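Local coordinates for cellulase IBT99 (Metagenomes, PDB 6WBT), which probably hydrolyses 6-phospho-alpha-glucosides as a family 4 glycosyl hydrolase, and binds NAD, manganese and glucose-6-phosphate, at residues K141-Y147 and A165-I170; D80-A84 and V329-I333; K6-C10 and E74-D78; I153-A157 and D355-V359. The contacts are given in a common frame with arbitrary orientation. Residue numbers count along the deposited sequence, not the author numbering.

Contact 1: residues K141-Y147 and A165-I170; sequences KYWIVNY and ARIINI. With NAD (nicotinamide-adenine-dinucleotide), chain G.
Strands 143-146 and 167-170 are the parallel neighbours of a beta-alpha-beta unit in the Rossmann-type sheet, joined through helix 151-161. Their axes run 4.7 Å apart at 14°, pairing Ile144 with Ile167 (CA-CA 4.5 Å), Val145 with Ile168 and Asn146 with Asn169. The ladder runs Ile144 N to Arg166 O (3.0 Å), Ile168 N to Ile144 O (2.9 Å), Asn146 N to Ile168 O (2.8 Å) and Ile170 N to Asn146 O (2.9 Å). At the entry end Arg166 (chi1 m, chi2 t, chi3 p) reaches across the neighbouring strand end, its CB over the face of the Tyr142 ring (chi1 p; 4.2 Å to the centroid) and its CZ in a cation-pi contact 4.0 Å from the six-membered ring centroid of Trp143 (chi1 m). Arg166 NH2 also donates a very short 2.3 Å bond to Tyr142 O. On one face Val145 (chi1 t) meets Ile168 (chi1 t; CG2-CG2 3.7 Å) and, through CG1, CD1 of Ile170 (3.6 Å; chi1 p). On the other, Asn146 (chi1 t) gives ND2 to OD1 of Asn169 (chi1 m) at 2.7 Å, while OD1 of Asn146 is hydrogen-bonded to Ser148 OG. The strand ends form part of the NAD pocket, where NAD N7N donates to Tyr147 O at 3.0 Å.

Contact 2: residues D80-A84 and V329-I333; sequences DYIMA and VESLI
Helix 321-334 packs across one face of the Rossmann-type sheet, and here its segment 329-333 covers strand 81-84 nearly antiparallel, at 161° with the axes 10.9 Å apart. The closest CA pair is Tyr81 with Val329, 7.5 Å. Asp80, just ahead of the strand, does not reach the helix; its carboxylate pairs with Lys3 and the backbone N of Lys6. Tyr81, extended in backbone (-144/125) with chi1 m and chi2 near 96°, points toward the helix and supplies most of the strand's buried area. Val329 (chi1 t) sits over the ring, CG1 3.8 Å from its centroid in a CH-pi contact; Leu332 CB lies 3.9 Å from Tyr81 CE2, and Tyr81 OH abuts CG1 of Ile333 at 3.2 Å. Ile82 turns away toward helix 114-136, on the other side of the sheet. The contact is thus apolar strand-to-helix packing, between parts of the N- and C-terminal family regions. Selenomethionine Met83 (m, t, m) returns to the helix side, its SE 4.4 Å from Val329 CG2.

Contact 3: residues K6-C10 and E74-D78; sequences KIVIC and EAFTD
Segment 6-10, on strand 5-10, the first strand along the chain in the Rossmann-type sheet, is covered by segment 74-78, which runs from helix 72-76 into the following loop. The nearest CA pairs are Lys6 with Asp78 (7.3 Å) and Val8 with Ala75 (7.0 Å). Polar contact is the work of Lys6, whose fully extended side chain (all four chi angles t) rises toward segment 74-78. Its NZ donates a very short bond to Thr77 O (2.4 Å) and a weak one to Glu74 O (3.4 Å). Lys6 also makes a cation-pi contact with Trp37 of the adjacent strand 33-39. Between polar and apolar parts lies a close methyl-to-carbonyl contact, Val8 CG2 to Ala75 O at 3.2 Å. In the apolar packing Val8 (chi1 t) touches Phe76, CG1 to CE1 4.0 Å. Cys10, which lines the NAD pocket, lies at the edge of the Phe76 ring, SG to CZ 4.2 Å. Phe76 (chi1 m) also meets Tyr39 edge-to-face. A lysine donor thus reaches main-chain carbonyls of segment 74-78, strongly at Thr77 and weakly at Glu74, while Val8 and Cys10 continue the contact as apolar packing.

Contact 4: residues I153-A157 and D355-V359; sequences IVAKA and DDATV
The ammonium group of Lys156 governs this junction between helix 151-161 and the start of strand 358-366. Its strongest partner lies outside both segments, a salt bridge to Asp390 of helix 380-402. Asp356 makes a salt bridge to Arg380 of a neighbouring subunit, so segment 355-359 borders a subunit interface. Across the contact Lys156 NZ gives two weak hydrogen bonds, to Thr358 OG1 and to Asp356 O, each 3.4 Å long. The lysine side chain starts t, t and then bends at chi3 (-120°) and chi4 (65°), bringing NZ to segment 355-359, 3.5 Å from Ala357 CA. Thr358 (chi1 p) points toward the helix, and the nearest CA pair is Lys156 with Thr358 at 5.6 Å. Packing is slight: Thr358 CG2 lies 3.8 Å from Ala155 C and 4.3 Å from Ala155 CB, with Ile343 of strand 338-345 touching both residues. Segment 153-157 is regular helix, with Ala157 N bonded to Ile153 O at 3.0 Å. The arrangement is a crossover helix of a beta-alpha-beta unit, packed against an antiparallel strand that the C-terminal region adds to the Rossmann-type sheet.

All four contacts reach one mixed sheet, in which strands 5-10, 81-84, 143-146 and 167-170 are consecutive parallel neighbours, followed by antiparallel 338-345 and 358-366. Contact 3 closes first along the chain; contact 1 is nested in the loop closed by contact 2 and crosses contact 4. Contacts 1 and 2 have centres about 7 Å apart and touch, as do contacts 2 and 3 at about 11 Å, where strand pairing joins them. Contact 4, centred about 14 Å from contact 1, meets it through Ala155 against Asn169; contacts 3 and 4 lie furthest apart, centres about 26 Å. Contacts 2 and 4 thus both join the C-terminal region to the nucleotide-binding sheet or its crossover helix, and contacts 1 and 3 contribute residues to the NAD pocket.

Contact 1: residues K141-Y147 and A165-I170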
# COMPACT_ATOMS: atom_id res chain seq x y z
N LYS A 141 -33.84 8.26 3.79
CA LYS A 141 -33.30 7.65 2.57
C LYS A 141 -33.14 8.68 1.46
O LYS A 141 -33.30 8.35 0.28
CB LYS A 141 -34.18 6.50 2.10
CG LYS A 141 -34.02 5.22 2.90
CD LYS A 141 -34.68 4.05 2.19
CE LYS A 141 -34.42 2.73 2.91
NZ LYS A 141 -34.97 1.57 2.15
N TYR A 142 -32.82 9.92 1.82
CA TYR A 142 -32.68 10.97 0.82
C TYR A 142 -31.46 10.71 -0.06
O TYR A 142 -30.58 9.91 0.26
CB TYR A 142 -32.55 12.34 1.49
CG TYR A 142 -31.19 12.61 2.10
CD1 TYR A 142 -30.88 12.19 3.39
CD2 TYR A 142 -30.21 13.28 1.38
CE1 TYR A 142 -29.64 12.43 3.94
CE2 TYR A 142 -28.96 13.52 1.92
CZ TYR A 142 -28.68 13.10 3.20
OH TYR A 142 -27.44 13.35 3.74
N TRP A 143 -31.42 11.40 -1.20
CA TRP A 143 -30.28 11.35 -2.10
C TRP A 143 -30.03 12.74 -2.66
O TRP A 143 -30.97 13.40 -3.12
CB TRP A 143 -30.50 10.35 -3.24
CG TRP A 143 -30.27 8.93 -2.84
CD1 TRP A 143 -31.21 7.94 -2.77
CD2 TRP A 143 -29.03 8.33 -2.45
NE1 TRP A 143 -30.62 6.76 -2.36
CE2 TRP A 143 -29.28 6.98 -2.17
CE3 TRP A 143 -27.72 8.81 -2.33
CZ2 TRP A 143 -28.29 6.10 -1.75
CZ3 TRP A 143 -26.73 7.94 -1.92
CH2 TRP A 143 -27.02 6.60 -1.64
N ILE A 144 -28.78 13.17 -2.62
CA ILE A 144 -28.37 14.45 -3.19
C ILE A 144 -27.52 14.15 -4.42
O ILE A 144 -26.33 13.85 -4.31
CB ILE A 144 -27.59 15.31 -2.18
CG1 ILE A 144 -28.43 15.55 -0.93
CG2 ILE A 144 -27.19 16.63 -2.83
CD1 ILE A 144 -27.73 16.37 0.11
N VAL A 145 -28.14 14.22 -5.59
CA VAL A 145 -27.39 14.06 -6.83
C VAL A 145 -26.74 15.39 -7.16
O VAL A 145 -27.32 16.24 -7.86
CB VAL A 145 -28.31 13.55 -7.97
CG1 VAL A 145 -27.52 13.44 -9.26
CG2 VAL A 145 -28.91 12.20 -7.59
N ASN A 146 -25.53 15.60 -6.65
CA ASN A 146 -24.84 16.87 -6.79
C ASN A 146 -24.08 16.91 -8.11
O ASN A 146 -23.29 16.01 -8.41
CB ASN A 146 -23.89 17.09 -5.62
CG ASN A 146 -23.05 18.34 -5.77
OD1 ASN A 146 -23.48 19.33 -6.35
ND2 ASN A 146 -21.83 18.30 -5.25
N TYR A 147 -24.34 17.94 -8.91
CA TYR A 147 -23.58 18.19 -10.12
C TYR A 147 -23.11 19.64 -10.18
O TYR A 147 -22.85 20.16 -11.27
CB TYR A 147 -24.39 17.83 -11.37
CG TYR A 147 -25.74 18.50 -11.46
CD1 TYR A 147 -26.86 17.94 -10.86
CD2 TYR A 147 -25.90 19.68 -12.17
CE1 TYR A 147 -28.09 18.54 -10.95
CE2 TYR A 147 -27.13 20.29 -12.26
CZ TYR A 147 -28.22 19.72 -11.65
OH TYR A 147 -29.45 20.33 -11.74
N ALA A 165 -22.71 11.16 4.26
CA ALA A 165 -23.75 11.82 3.49
C ALA A 165 -24.20 10.96 2.32
O ALA A 165 -23.38 10.33 1.63
CB ALA A 165 -23.25 13.17 2.97
N ARG A 166 -25.51 10.92 2.09
CA ARG A 166 -26.09 10.18 0.97
C ARG A 166 -26.07 11.10 -0.25
O ARG A 166 -27.09 11.64 -0.68
CB ARG A 166 -27.49 9.70 1.31
CG ARG A 166 -27.61 9.14 2.73
CD ARG A 166 -28.99 8.54 3.00
NE ARG A 166 -29.07 7.15 2.57
CZ ARG A 166 -29.69 6.74 1.47
NH1 ARG A 166 -29.72 5.45 1.16
NH2 ARG A 166 -30.29 7.62 0.67
N ILE A 167 -24.88 11.28 -0.80
CA ILE A 167 -24.64 12.21 -1.90
C ILE A 167 -23.87 11.49 -3.00
O ILE A 167 -23.05 10.61 -2.73
CB ILE A 167 -23.88 13.47 -1.41
CG1 ILE A 167 -23.73 14.50 -2.54
CG2 ILE A 167 -22.52 13.09 -0.84
CD1 ILE A 167 -22.98 15.74 -2.13
N ILE A 168 -24.16 11.87 -4.24
CA ILE A 168 -23.45 11.34 -5.41
C ILE A 168 -23.09 12.52 -6.30
O ILE A 168 -23.97 13.23 -6.81
CB ILE A 168 -24.29 10.30 -6.17
CG1 ILE A 168 -23.70 10.07 -7.57
CG2 ILE A 168 -25.75 10.72 -6.24
CD1 ILE A 168 -24.44 9.02 -8.37
N ASN A 169 -21.79 12.73 -6.50
CA ASN A 169 -21.28 13.83 -7.31
C ASN A 169 -21.01 13.33 -8.72
O ASN A 169 -20.29 12.34 -8.91
CB ASN A 169 -20.01 14.42 -6.69
CG ASN A 169 -20.20 14.80 -5.24
OD1 ASN A 169 -20.63 15.91 -4.92
ND2 ASN A 169 -19.87 13.88 -4.34
N ILE A 170 -21.57 14.02 -9.71
CA ILE A 170 -21.47 13.63 -11.11
C ILE A 170 -21.01 14.82 -11.94
O ILE A 170 -20.83 15.93 -11.43
CB ILE A 170 -22.81 13.07 -11.65
CG1 ILE A 170 -23.92 14.11 -11.50
CG2 ILE A 170 -23.18 11.78 -10.93
CD1 ILE A 170 -25.24 13.68 -12.10
PA NAD G . -26.43 30.58 -12.13
O1A NAD G . -25.50 31.56 -11.51
O2A NAD G . -27.18 31.00 -13.36
O5B NAD G . -27.47 30.07 -11.02
C5B NAD G . -26.97 29.50 -9.78
C4B NAD G . -28.04 29.59 -8.72
O4B NAD G . -27.53 29.07 -7.46
C3B NAD G . -28.56 31.00 -8.40
O3B NAD G . -29.98 30.99 -8.40
C2B NAD G . -28.03 31.25 -6.99
O2B NAD G . -28.77 32.20 -6.25
C1B NAD G . -28.09 29.84 -6.43
N9A NAD G . -27.31 29.65 -5.21
C8A NAD G . -26.10 30.22 -4.90
N7A NAD G . -25.64 29.88 -3.73
C5A NAD G . -26.60 29.02 -3.22
C6A NAD G . -26.69 28.31 -2.00
N6A NAD G . -25.77 28.37 -1.05
N1A NAD G . -27.79 27.55 -1.81
C2A NAD G . -28.71 27.50 -2.77
N3A NAD G . -28.73 28.11 -3.95
C4A NAD G . -27.64 28.87 -4.12
O3 NAD G . -25.63 29.24 -12.47
PN NAD G . -25.62 28.27 -13.75
O1N NAD G . -27.03 27.88 -14.07
O2N NAD G . -24.80 28.90 -14.82
O5D NAD G . -24.84 27.01 -13.15
C5D NAD G . -25.36 26.41 -11.93
C4D NAD G . -24.35 25.43 -11.40
O4D NAD G . -24.31 24.27 -12.26
C3D NAD G . -22.90 25.93 -11.33
O3D NAD G . -22.32 25.56 -10.08
C2D NAD G . -22.26 25.15 -12.49
O2D NAD G . -20.85 25.06 -12.43
C1D NAD G . -22.97 23.81 -12.34
N1N NAD G . -22.82 22.95 -13.55
C2N NAD G . -22.00 21.86 -13.51
C3N NAD G . -21.82 21.06 -14.63
C7N NAD G . -20.94 19.85 -14.50
O7N NAD G . -20.25 19.50 -15.46
N7N NAD G . -20.98 19.18 -13.36
C4N NAD G . -22.48 21.40 -15.81
C5N NAD G . -23.34 22.48 -15.82
C6N NAD G . -23.50 23.24 -14.68

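Contact 2: residues D80-A84 and V329-I333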
# COMPACT_ATOMS: atom_id res chain seq x y z
N ASP A 80 -37.15 13.82 -0.80
CA ASP A 80 -36.74 12.51 -1.30
C ASP A 80 -35.52 12.57 -2.21
O ASP A 80 -34.66 11.69 -2.13
CB ASP A 80 -37.90 11.84 -2.04
CG ASP A 80 -39.00 11.37 -1.11
OD1 ASP A 80 -38.68 10.66 -0.13
OD2 ASP A 80 -40.17 11.71 -1.35
N TYR A 81 -35.43 13.57 -3.08
CA TYR A 81 -34.29 13.71 -3.97
C TYR A 81 -33.97 15.18 -4.16
O TYR A 81 -34.85 15.96 -4.55
CB TYR A 81 -34.56 13.03 -5.32
CG TYR A 81 -34.56 11.53 -5.24
CD1 TYR A 81 -35.74 10.81 -5.09
CD2 TYR A 81 -33.37 10.81 -5.30
CE1 TYR A 81 -35.74 9.44 -5.00
CE2 TYR A 81 -33.36 9.43 -5.21
CZ TYR A 81 -34.54 8.75 -5.06
OH TYR A 81 -34.53 7.38 -4.98
N ILE A 82 -32.73 15.55 -3.88
CA ILE A 82 -32.27 16.93 -3.96
C ILE A 82 -31.26 17.03 -5.10
O ILE A 82 -30.19 16.41 -5.04
CB ILE A 82 -31.66 17.41 -2.64
CG1 ILE A 82 -32.68 17.34 -1.50
CG2 ILE A 82 -31.12 18.83 -2.78
CD1 ILE A 82 -32.70 16.02 -0.75
N MSE A 83 -31.60 17.81 -6.12
CA MSE A 83 -30.69 18.03 -7.23
C MSE A 83 -30.02 19.40 -7.10
O MSE A 83 -30.63 20.43 -7.36
CB MSE A 83 -31.42 17.91 -8.57
CG MSE A 83 -31.96 16.52 -8.85
SE MSE A 83 -32.80 16.34 -10.60
CE MSE A 83 -34.30 17.56 -10.34
N ALA A 84 -28.75 19.39 -6.68
CA ALA A 84 -28.02 20.61 -6.39
C ALA A 84 -27.39 21.17 -7.65
O ALA A 84 -26.71 20.45 -8.39
CB ALA A 84 -26.95 20.35 -5.33
N VAL A 329 -30.89 9.76 -10.87
CA VAL A 329 -31.97 9.70 -9.89
C VAL A 329 -32.89 8.53 -10.20
O VAL A 329 -33.31 7.79 -9.30
CB VAL A 329 -32.76 11.02 -9.87
CG1 VAL A 329 -33.87 10.95 -8.83
CG2 VAL A 329 -31.84 12.20 -9.63
N GLU A 330 -33.24 8.35 -11.47
CA GLU A 330 -34.11 7.24 -11.86
C GLU A 330 -33.48 5.90 -11.51
O GLU A 330 -34.18 4.98 -11.06
CB GLU A 330 -34.40 7.32 -13.36
CG GLU A 330 -35.29 6.22 -13.89
CD GLU A 330 -35.47 6.30 -15.39
OE1 GLU A 330 -35.37 7.41 -15.95
OE2 GLU A 330 -35.71 5.24 -16.02
N SER A 331 -32.17 5.78 -11.68
CA SER A 331 -31.49 4.54 -11.30
C SER A 331 -31.40 4.38 -9.79
O SER A 331 -31.28 3.25 -9.31
CB SER A 331 -30.09 4.50 -11.92
OG SER A 331 -29.47 3.25 -11.68
N LEU A 332 -31.46 5.48 -9.04
CA LEU A 332 -31.52 5.40 -7.58
C LEU A 332 -32.89 4.96 -7.09
O LEU A 332 -33.00 4.34 -6.03
CB LEU A 332 -31.16 6.75 -6.96
CG LEU A 332 -29.71 7.23 -7.08
CD1 LEU A 332 -29.62 8.73 -6.80
CD2 LEU A 332 -28.81 6.46 -6.13
N ILE A 333 -33.95 5.28 -7.84
CA ILE A 333 -35.30 4.95 -7.42
C ILE A 333 -35.61 3.48 -7.67
O ILE A 333 -36.08 2.76 -6.78
CB ILE A 333 -36.32 5.86 -8.13
CG1 ILE A 333 -36.02 7.33 -7.84
CG2 ILE A 333 -37.74 5.52 -7.69
CD1 ILE A 333 -36.63 8.29 -8.83

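Contact 3: residues K6-C10 and E74-D78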
# COMPACT_ATOMS: atom_id res chain seq x y z
N LYS A 6 -40.82 13.71 -3.37
CA LYS A 6 -40.68 15.16 -3.29
C LYS A 6 -39.30 15.53 -3.83
O LYS A 6 -38.28 15.30 -3.17
CB LYS A 6 -40.85 15.65 -1.86
CG LYS A 6 -40.54 17.13 -1.66
CD LYS A 6 -40.68 17.53 -0.20
CE LYS A 6 -40.27 18.98 0.01
NZ LYS A 6 -40.45 19.41 1.42
N ILE A 7 -39.27 16.09 -5.04
CA ILE A 7 -38.02 16.45 -5.71
C ILE A 7 -37.74 17.93 -5.46
O ILE A 7 -38.62 18.78 -5.66
CB ILE A 7 -38.09 16.15 -7.22
CG1 ILE A 7 -38.69 14.77 -7.46
CG2 ILE A 7 -36.71 16.25 -7.84
CD1 ILE A 7 -37.88 13.63 -6.88
N VAL A 8 -36.53 18.23 -5.01
CA VAL A 8 -36.12 19.59 -4.70
C VAL A 8 -34.92 19.95 -5.56
O VAL A 8 -33.94 19.19 -5.63
CB VAL A 8 -35.78 19.75 -3.20
CG1 VAL A 8 -35.37 21.19 -2.90
CG2 VAL A 8 -36.96 19.33 -2.34
N ILE A 9 -34.99 21.10 -6.22
CA ILE A 9 -33.89 21.61 -7.04
C ILE A 9 -33.22 22.71 -6.24
O ILE A 9 -33.69 23.86 -6.20
CB ILE A 9 -34.38 22.11 -8.40
CG1 ILE A 9 -35.04 20.97 -9.18
CG2 ILE A 9 -33.23 22.71 -9.20
CD1 ILE A 9 -35.50 21.37 -10.57
N CYS A 10 -32.12 22.38 -5.57
CA CYS A 10 -31.36 23.34 -4.79
C CYS A 10 -30.65 24.30 -5.74
O CYS A 10 -29.64 23.95 -6.35
CB CYS A 10 -30.36 22.63 -3.88
SG CYS A 10 -29.43 23.73 -2.79
N GLU A 74 -38.75 24.51 4.96
CA GLU A 74 -39.90 24.18 4.12
C GLU A 74 -39.46 23.48 2.84
O GLU A 74 -40.20 22.64 2.31
CB GLU A 74 -40.68 25.45 3.78
CG GLU A 74 -41.93 25.21 2.95
CD GLU A 74 -42.69 26.49 2.65
OE1 GLU A 74 -43.49 26.49 1.69
OE2 GLU A 74 -42.49 27.49 3.37
N ALA A 75 -38.27 23.79 2.34
CA ALA A 75 -37.81 23.21 1.08
C ALA A 75 -37.31 21.78 1.26
O ALA A 75 -37.55 20.92 0.40
CB ALA A 75 -36.71 24.08 0.47
N PHE A 76 -36.62 21.50 2.36
CA PHE A 76 -35.95 20.22 2.54
C PHE A 76 -36.67 19.27 3.49
O PHE A 76 -36.17 18.17 3.73
CB PHE A 76 -34.51 20.45 3.04
CG PHE A 76 -33.66 21.22 2.07
CD1 PHE A 76 -33.33 20.68 0.84
CD2 PHE A 76 -33.18 22.47 2.40
CE1 PHE A 76 -32.54 21.39 -0.05
CE2 PHE A 76 -32.39 23.18 1.52
CZ PHE A 76 -32.07 22.64 0.29
N THR A 77 -37.82 19.66 4.03
CA THR A 77 -38.57 18.75 4.90
C THR A 77 -39.15 17.61 4.09
O THR A 77 -39.85 17.83 3.09
CB THR A 77 -39.69 19.50 5.63
OG1 THR A 77 -39.12 20.44 6.54
CG2 THR A 77 -40.56 18.52 6.40
N ASP A 78 -38.86 16.38 4.52
CA ASP A 78 -39.34 15.16 3.85
C ASP A 78 -38.91 15.11 2.39
O ASP A 78 -39.59 14.53 1.54
CB ASP A 78 -40.86 15.03 3.97
CG ASP A 78 -41.35 13.61 3.75
OD1 ASP A 78 -40.51 12.69 3.79
OD2 ASP A 78 -42.56 13.42 3.53

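Contact 4: residues I153-A157 and D355-V359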
# COMPACT_ATOMS: atom_id res chain seq x y z
N ILE A 153 -13.41 19.56 -6.16
CA ILE A 153 -13.06 20.08 -4.84
C ILE A 153 -14.19 19.82 -3.85
O ILE A 153 -13.94 19.47 -2.69
CB ILE A 153 -12.72 21.58 -4.94
CG1 ILE A 153 -11.50 21.79 -5.83
CG2 ILE A 153 -12.49 22.17 -3.56
CD1 ILE A 153 -11.16 23.24 -6.09
N VAL A 154 -15.44 19.99 -4.28
CA VAL A 154 -16.56 19.84 -3.34
C VAL A 154 -16.74 18.39 -2.94
O VAL A 154 -17.15 18.10 -1.80
CB VAL A 154 -17.85 20.44 -3.94
CG1 VAL A 154 -17.63 21.90 -4.31
CG2 VAL A 154 -18.32 19.63 -5.14
N ALA A 155 -16.44 17.44 -3.83
CA ALA A 155 -16.60 16.03 -3.48
C ALA A 155 -15.53 15.60 -2.49
O ALA A 155 -15.83 14.85 -1.54
CB ALA A 155 -16.54 15.17 -4.74
N LYS A 156 -14.29 16.05 -2.67
CA LYS A 156 -13.24 15.73 -1.72
C LYS A 156 -13.48 16.42 -0.38
O LYS A 156 -13.11 15.87 0.67
CB LYS A 156 -11.88 16.14 -2.28
CG LYS A 156 -10.69 15.65 -1.47
CD LYS A 156 -9.38 16.18 -2.02
CE LYS A 156 -8.46 15.05 -2.43
NZ LYS A 156 -9.01 14.25 -3.56
N ALA A 157 -14.11 17.59 -0.39
CA ALA A 157 -14.39 18.30 0.86
C ALA A 157 -15.58 17.68 1.58
O ALA A 157 -15.52 17.44 2.80
CB ALA A 157 -14.62 19.78 0.59
N ASP A 355 -6.16 6.96 -0.62
CA ASP A 355 -7.52 6.51 -0.34
C ASP A 355 -8.52 7.65 -0.45
O ASP A 355 -9.60 7.48 -1.02
CB ASP A 355 -7.58 5.87 1.05
CG ASP A 355 -6.46 4.88 1.29
OD1 ASP A 355 -5.57 4.76 0.42
OD2 ASP A 355 -6.47 4.22 2.35
N ASP A 356 -8.17 8.82 0.07
CA ASP A 356 -9.08 9.96 0.09
C ASP A 356 -9.11 10.73 -1.22
O ASP A 356 -9.63 11.85 -1.26
CB ASP A 356 -8.71 10.91 1.24
CG ASP A 356 -7.31 11.47 1.11
OD1 ASP A 356 -6.46 10.80 0.49
OD2 ASP A 356 -7.06 12.58 1.62
N ALA A 357 -8.56 10.17 -2.29
CA ALA A 357 -8.62 10.80 -3.60
C ALA A 357 -9.98 10.55 -4.23
O ALA A 357 -10.40 9.39 -4.37
CB ALA A 357 -7.50 10.27 -4.50
N THR A 358 -10.68 11.62 -4.60
CA THR A 358 -12.00 11.51 -5.20
C THR A 358 -11.83 11.35 -6.70
O THR A 358 -11.74 12.33 -7.45
CB THR A 358 -12.86 12.72 -4.85
OG1 THR A 358 -12.08 13.91 -4.96
CG2 THR A 358 -13.41 12.59 -3.44
N VAL A 359 -11.77 10.11 -7.15
CA VAL A 359 -11.55 9.78 -8.56
C VAL A 359 -12.89 9.70 -9.27
O VAL A 359 -13.94 9.44 -8.66
CB VAL A 359 -10.76 8.47 -8.70
CG1 VAL A 359 -9.35 8.64 -8.14
CG2 VAL A 359 -11.48 7.34 -7.99